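Local atomic coordinates of endonuclease NucS (Pyrococcus abyssi, PDB entry 2VLD), a protein that cleaves the 3' and 5' single-stranded extremities of branched DNA, working as a homodimer that binds single-stranded DNA and interacts with PCNA. Residues V28-A33 / D51-I56; F32-V37 / E103-Y108. The protein carries 2 engineered substitutions. All coordinates share one frame; numbering follows the deposited sequence.

One long strand, 28-40, serves both contacts in the PH-like N-terminal domain, the half of NucS that holds the single-stranded DNA binding site. Contact 1 pairs its first half with strand 50-56, 18 residues on; contact 2 pairs its middle with the corner between strands 98-104 and 106-113, 66 residues on. The centres lie about 9 Å apart, and Phe32 and Ala33 belong to both. Strand 28-40 is thus central to one curled sheet, antiparallel to its partners in both contacts. Asp51 OD1 of contact 1 stands 2.9 Å from Tyr108 OH of contact 2, and both contacts reach the second subunit, so this part of the DNA-binding domain's sheet also belongs to the dimer contact.

Contact 1. Residues V28-A33 / D51-I56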
loop_
_atom_site.group_PDB
_atom_site.type_symbol
_atom_site.label_atom_id
_atom_site.label_comp_id
_atom_site.label_asym_id
_atom_site.label_seq_id
_atom_site.Cartn_x
_atom_site.Cartn_y
_atom_site.Cartn_z
ATOM N N VAL A 28 -12.578 -3.268 -3.604
ATOM C CA VAL A 28 -11.182 -2.899 -3.848
ATOM C C VAL A 28 -10.623 -3.826 -4.919
ATOM O O VAL A 28 -10.758 -5.057 -4.812
ATOM C CB VAL A 28 -10.317 -2.994 -2.562
ATOM C CG1 VAL A 28 -8.849 -2.664 -2.852
ATOM C CG2 VAL A 28 -10.854 -2.078 -1.484
ATOM N N VAL A 29 -10.016 -3.229 -5.953
ATOM C CA VAL A 29 -9.298 -3.979 -6.993
ATOM C C VAL A 29 -7.816 -4.065 -6.644
ATOM O O VAL A 29 -7.192 -3.046 -6.346
ATOM C CB VAL A 29 -9.437 -3.322 -8.386
ATOM C CG1 VAL A 29 -8.949 -4.263 -9.488
ATOM C CG2 VAL A 29 -10.881 -2.908 -8.649
ATOM N N THR A 30 -7.265 -5.277 -6.666
ATOM C CA THR A 30 -5.824 -5.472 -6.514
ATOM C C THR A 30 -5.310 -6.298 -7.688
ATOM O O THR A 30 -5.678 -7.468 -7.844
ATOM C CB THR A 30 -5.462 -6.176 -5.197
ATOM O OG1 THR A 30 -6.005 -5.449 -4.097
ATOM C CG2 THR A 30 -3.945 -6.263 -5.023
ATOM N N ILE A 31 -4.464 -5.690 -8.512
ATOM C CA ILE A 31 -3.907 -6.369 -9.661
ATOM C C ILE A 31 -2.442 -6.693 -9.390
ATOM O O ILE A 31 -1.676 -5.852 -8.907
ATOM C CB ILE A 31 -4.041 -5.499 -10.924
ATOM C CG1 ILE A 31 -5.520 -5.274 -11.253
ATOM C CG2 ILE A 31 -3.349 -6.153 -12.100
ATOM C CD1 ILE A 31 -5.814 -3.945 -11.966
ATOM N N PHE A 32 -2.061 -7.927 -9.682
ATOM C CA PHE A 32 -0.661 -8.305 -9.771
ATOM C C PHE A 32 -0.339 -8.411 -11.254
ATOM O O PHE A 32 -0.994 -9.161 -11.985
ATOM C CB PHE A 32 -0.443 -9.636 -9.071
ATOM C CG PHE A 32 -1.090 -9.711 -7.742
ATOM C CD1 PHE A 32 -2.474 -9.830 -7.636
ATOM C CD2 PHE A 32 -0.326 -9.649 -6.584
ATOM C CE1 PHE A 32 -3.091 -9.882 -6.397
ATOM C CE2 PHE A 32 -0.929 -9.700 -5.330
ATOM C CZ PHE A 32 -2.316 -9.819 -5.233
ATOM N N ALA A 33 0.655 -7.651 -11.701
ATOM C CA ALA A 33 0.933 -7.546 -13.132
ATOM C C ALA A 33 2.337 -7.075 -13.447
ATOM O O ALA A 33 2.886 -6.213 -12.762
ATOM C CB ALA A 33 -0.083 -6.609 -13.806
ATOM N N ASP A 51 7.441 -6.214 -12.148
ATOM C CA ASP A 51 6.297 -6.765 -11.431
ATOM C C ASP A 51 5.831 -5.809 -10.324
ATOM O O ASP A 51 6.611 -5.404 -9.459
ATOM C CB ASP A 51 6.623 -8.151 -10.879
ATOM C CG ASP A 51 7.164 -9.091 -11.939
ATOM O OD1 ASP A 51 6.548 -9.225 -13.020
ATOM O OD2 ASP A 51 8.221 -9.706 -11.692
ATOM N N ARG A 52 4.558 -5.439 -10.374
ATOM C CA ARG A 52 4.005 -4.471 -9.448
ATOM C C ARG A 52 2.637 -4.914 -8.941
ATOM O O ARG A 52 1.989 -5.771 -9.554
ATOM C CB ARG A 52 3.912 -3.098 -10.112
ATOM C CG ARG A 52 5.269 -2.508 -10.455
ATOM C CD ARG A 52 5.207 -1.124 -11.114
ATOM N NE ARG A 52 6.569 -0.734 -11.447
ATOM C CZ ARG A 52 7.164 -0.932 -12.624
ATOM N NH1 ARG A 52 6.490 -1.464 -13.647
ATOM N NH2 ARG A 52 8.438 -0.574 -12.783
ATOM N N ILE A 53 2.228 -4.345 -7.808
ATOM C CA ILE A 53 0.907 -4.569 -7.236
ATOM C C ILE A 53 0.176 -3.237 -7.272
ATOM O O ILE A 53 0.729 -2.219 -6.839
ATOM C CB ILE A 53 0.983 -5.030 -5.772
ATOM C CG1 ILE A 53 1.890 -6.255 -5.647
ATOM C CG2 ILE A 53 -0.397 -5.356 -5.267
ATOM C CD1 ILE A 53 2.041 -6.778 -4.237
ATOM N N ILE A 54 -1.049 -3.247 -7.780
ATOM C CA ILE A 54 -1.790 -2.028 -8.031
ATOM C C ILE A 54 -3.120 -2.109 -7.290
ATOM O O ILE A 54 -3.900 -3.056 -7.511
ATOM C CB ILE A 54 -2.065 -1.847 -9.550
ATOM C CG1 ILE A 54 -0.767 -1.613 -10.325
ATOM C CG2 ILE A 54 -3.011 -0.685 -9.797
ATOM C CD1 ILE A 54 -0.243 -2.825 -11.030
ATOM N N ILE A 55 -3.393 -1.115 -6.443
ATOM C CA ILE A 55 -4.561 -1.128 -5.572
ATOM C C ILE A 55 -5.485 0.039 -5.922
ATOM O O ILE A 55 -5.060 1.191 -5.948
ATOM C CB ILE A 55 -4.134 -1.105 -4.081
ATOM C CG1 ILE A 55 -3.357 -2.380 -3.745
ATOM C CG2 ILE A 55 -5.331 -0.999 -3.166
ATOM C CD1 ILE A 55 -2.687 -2.386 -2.382
ATOM N N ILE A 56 -6.739 -0.270 -6.218
ATOM C CA ILE A 56 -7.692 0.745 -6.602
ATOM C C ILE A 56 -8.832 0.666 -5.602
ATOM O O ILE A 56 -9.511 -0.358 -5.483
ATOM C CB ILE A 56 -8.234 0.524 -8.045
ATOM C CG1 ILE A 56 -7.079 0.348 -9.044
ATOM C CG2 ILE A 56 -9.158 1.662 -8.454
ATOM C CD1 ILE A 56 -7.509 -0.186 -10.413
#
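Thr30, Ile53 and Ile55 stand side by side on one face of the sheet formed by 28-33 and 51-56, their side chains pointing the same way. Thr30 places CG2 anti to its backbone N and OG1 beside that N (chi1 -55°), which turns the methyl toward the neighbouring strand, where CG2 lies 3.7 Å from Ile53 CG2. On the same face Phe32 runs alongside Ile53, ring atom CD2 4.2 Å from CG1. At the start of the strand Val28 CG1 meets Ile55 CG2 obliquely at 3.9 Å. Across the dimer Ile55 packs on Ile55 of the second subunit, and the Phe32 ring meets that of Phe113 of the second subunit, the planes nearly perpendicular.

The other face carries Val29, Ile31, Ile54 and Ile56. Val29 and Ile56 bring their CB atoms to 4.0 Å, and Ile31 reaches diagonally to Ile56 with CD1 4.4 Å from CD1. Leu19 and Ala22 of helix 12-25 pack on Val29.

Between the faces, the hydrogen-bonded pairs Val29–Ile56, Ile31–Ile54 and Ala33–Arg52 exchange two backbone bonds each; Ile56 N to Val29 O measures 2.8 Å, nearly straight at 166°. Alternate residues bond outward, Val28, Thr30 and Phe32 to strand 106-113, Ile53 and Ile55 to strand 62-65. Both strands are therefore interior to the sheet, their side chains mainly apolar, Val29 meeting helix 12-25 on one face and Ile53, Ile55 and Phe32 the second subunit on the other.

Contact 2. Residues F32-V37 / E103-Y108; sequences FARCKV and EIIEPY
A classic beta bulge in the PH-like domain's sheet lies where the chain turns the corner from strand 98-104 to 106-113: Ile105 and Glu106 both face Arg34. Arg34 O accepts from Ile105 N and Glu106 N, each 3.0 Å away, and both donors approach from the same face of the carbonyl plane. Arg34 N returns a bond to Glu106 O, so one residue's backbone takes up the extra residue of the other strand, and the register shifts by one. Beyond the bulge Lys36 and Glu103 exchange two further backbone bonds.

Tyr108 lies alongside Arg34, pointing the same way, with OH 3.4 Å from Arg34 CB and at the edge of the guanidinium, in its plane; ring and guanidinium planes stand 83° apart. Arg34 extends with CG anti to its backbone N (chi1 -174°), then bends at chi3, and its NH2 forms a salt bridge with Glu116 of the second subunit. Glu106 O sits over the centre of the tyrosine ring, 4.0 Å above its plane, while the phenol oxygen is hydrogen-bonded to Asp51. An alanine at Tyr108 would probably leave Asp51 without this hydroxyl partner and open a gap beside the Arg34 chain.

At the other end Glu103 runs beside Lys36, its OE1 hydrogen-bonded to His38; Lys36 CG touches Glu103 OE1 at 3.3 Å, whereas Lys36 NZ stays 4.5 Å from OE1, beyond a salt bridge.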
loop_
_atom_site.group_PDB
_atom_site.type_symbol
_atom_site.label_atom_id
_atom_site.label_comp_id
_atom_site.label_asym_id
_atom_site.label_seq_id
_atom_site.Cartn_x
_atom_site.Cartn_y
_atom_site.Cartn_z
ATOM N N PHE A 32 -2.061 -7.927 -9.682
ATOM C CA PHE A 32 -0.661 -8.305 -9.771
ATOM C C PHE A 32 -0.339 -8.411 -11.254
ATOM O O PHE A 32 -0.994 -9.161 -11.985
ATOM C CB PHE A 32 -0.443 -9.636 -9.071
ATOM C CG PHE A 32 -1.090 -9.711 -7.742
ATOM C CD1 PHE A 32 -2.474 -9.830 -7.636
ATOM C CD2 PHE A 32 -0.326 -9.649 -6.584
ATOM C CE1 PHE A 32 -3.091 -9.882 -6.397
ATOM C CE2 PHE A 32 -0.929 -9.700 -5.330
ATOM C CZ PHE A 32 -2.316 -9.819 -5.233
ATOM N N ALA A 33 0.655 -7.651 -11.701
ATOM C CA ALA A 33 0.933 -7.546 -13.132
ATOM C C ALA A 33 2.337 -7.075 -13.447
ATOM O O ALA A 33 2.886 -6.213 -12.762
ATOM C CB ALA A 33 -0.083 -6.609 -13.806
ATOM N N ARG A 34 2.914 -7.657 -14.497
ATOM C CA ARG A 34 4.068 -7.061 -15.159
ATOM C C ARG A 34 3.469 -5.948 -15.991
ATOM O O ARG A 34 2.422 -6.121 -16.627
ATOM C CB ARG A 34 4.812 -8.069 -16.024
ATOM C CG ARG A 34 6.116 -7.524 -16.619
ATOM C CD ARG A 34 7.020 -8.638 -17.185
ATOM N NE ARG A 34 7.963 -9.110 -16.167
ATOM C CZ ARG A 34 9.258 -8.792 -16.125
ATOM N NH1 ARG A 34 9.797 -8.011 -17.058
ATOM N NH2 ARG A 34 10.024 -9.267 -15.150
ATOM N N CYS A 35 4.109 -4.790 -15.950
ATOM C CA CYS A 35 3.511 -3.580 -16.480
ATOM C C CYS A 35 4.588 -2.554 -16.581
ATOM O O CYS A 35 5.724 -2.799 -16.178
ATOM C CB CYS A 35 2.438 -3.056 -15.507
ATOM S SG CYS A 35 3.052 -2.678 -13.818
ATOM N N LYS A 36 4.230 -1.396 -17.117
ATOM C CA LYS A 36 5.047 -0.214 -16.912
ATOM C C LYS A 36 4.185 0.968 -16.504
ATOM O O LYS A 36 2.955 0.912 -16.598
ATOM C CB LYS A 36 5.997 0.085 -18.087
ATOM C CG LYS A 36 5.493 -0.260 -19.468
ATOM C CD LYS A 36 6.654 -0.617 -20.409
ATOM C CE LYS A 36 7.159 0.585 -21.225
ATOM N NZ LYS A 36 8.182 0.155 -22.237
ATOM N N VAL A 37 4.836 2.005 -15.990
ATOM C CA VAL A 37 4.130 3.108 -15.366
ATOM C C VAL A 37 4.554 4.386 -16.042
ATOM O O VAL A 37 5.743 4.590 -16.299
ATOM C CB VAL A 37 4.440 3.206 -13.841
ATOM C CG1 VAL A 37 3.647 4.336 -13.193
ATOM C CG2 VAL A 37 4.165 1.882 -13.152
ATOM N N GLU A 103 0.427 0.721 -17.917
ATOM C CA GLU A 103 0.251 -0.031 -19.152
ATOM C C GLU A 103 0.546 -1.487 -18.859
ATOM O O GLU A 103 1.679 -1.860 -18.585
ATOM C CB GLU A 103 1.055 0.541 -20.337
ATOM C CG GLU A 103 2.390 -0.109 -20.643
ATOM C CD GLU A 103 3.000 0.407 -21.935
ATOM O OE1 GLU A 103 3.882 1.295 -21.870
ATOM O OE2 GLU A 103 2.591 -0.063 -23.020
ATOM N N ILE A 104 -0.503 -2.289 -18.869
ATOM C CA ILE A 104 -0.398 -3.693 -18.514
ATOM C C ILE A 104 0.283 -4.460 -19.629
ATOM O O ILE A 104 -0.146 -4.416 -20.776
ATOM C CB ILE A 104 -1.781 -4.305 -18.233
ATOM C CG1 ILE A 104 -2.509 -3.471 -17.169
ATOM C CG2 ILE A 104 -1.638 -5.780 -17.856
ATOM C CD1 ILE A 104 -3.727 -4.129 -16.592
ATOM N N ILE A 105 1.360 -5.145 -19.279
ATOM C CA ILE A 105 2.083 -5.980 -20.216
ATOM C C ILE A 105 1.568 -7.412 -20.118
ATOM O O ILE A 105 1.347 -8.088 -21.126
ATOM C CB ILE A 105 3.588 -5.929 -19.911
ATOM C CG1 ILE A 105 4.158 -4.623 -20.462
ATOM C CG2 ILE A 105 4.321 -7.163 -20.473
ATOM C CD1 ILE A 105 5.586 -4.370 -20.093
ATOM N N GLU A 106 1.351 -7.843 -18.885
ATOM C CA GLU A 106 1.109 -9.228 -18.570
ATOM C C GLU A 106 0.382 -9.239 -17.225
ATOM O O GLU A 106 1.008 -9.045 -16.179
ATOM C CB GLU A 106 2.458 -9.953 -18.505
ATOM C CG GLU A 106 2.467 -11.300 -17.802
ATOM C CD GLU A 106 2.030 -12.454 -18.682
ATOM O OE1 GLU A 106 1.871 -12.259 -19.907
ATOM O OE2 GLU A 106 1.851 -13.568 -18.140
ATOM N N PRO A 107 -0.953 -9.415 -17.250
ATOM C CA PRO A 107 -1.697 -9.422 -15.993
ATOM C C PRO A 107 -1.707 -10.811 -15.360
ATOM O O PRO A 107 -2.416 -11.699 -15.837
ATOM C CB PRO A 107 -3.107 -8.991 -16.415
ATOM C CG PRO A 107 -3.211 -9.331 -17.885
ATOM C CD PRO A 107 -1.832 -9.607 -18.421
ATOM N N TYR A 108 -0.919 -10.998 -14.304
ATOM C CA TYR A 108 -0.824 -12.304 -13.658
ATOM C C TYR A 108 -2.104 -12.671 -12.929
ATOM O O TYR A 108 -2.465 -13.838 -12.852
ATOM C CB TYR A 108 0.337 -12.354 -12.677
ATOM C CG TYR A 108 1.689 -12.059 -13.280
ATOM C CD1 TYR A 108 2.414 -10.938 -12.875
ATOM C CD2 TYR A 108 2.256 -12.901 -14.240
ATOM C CE1 TYR A 108 3.665 -10.666 -13.402
ATOM C CE2 TYR A 108 3.509 -12.632 -14.776
ATOM C CZ TYR A 108 4.203 -11.509 -14.354
ATOM O OH TYR A 108 5.440 -11.217 -14.867
#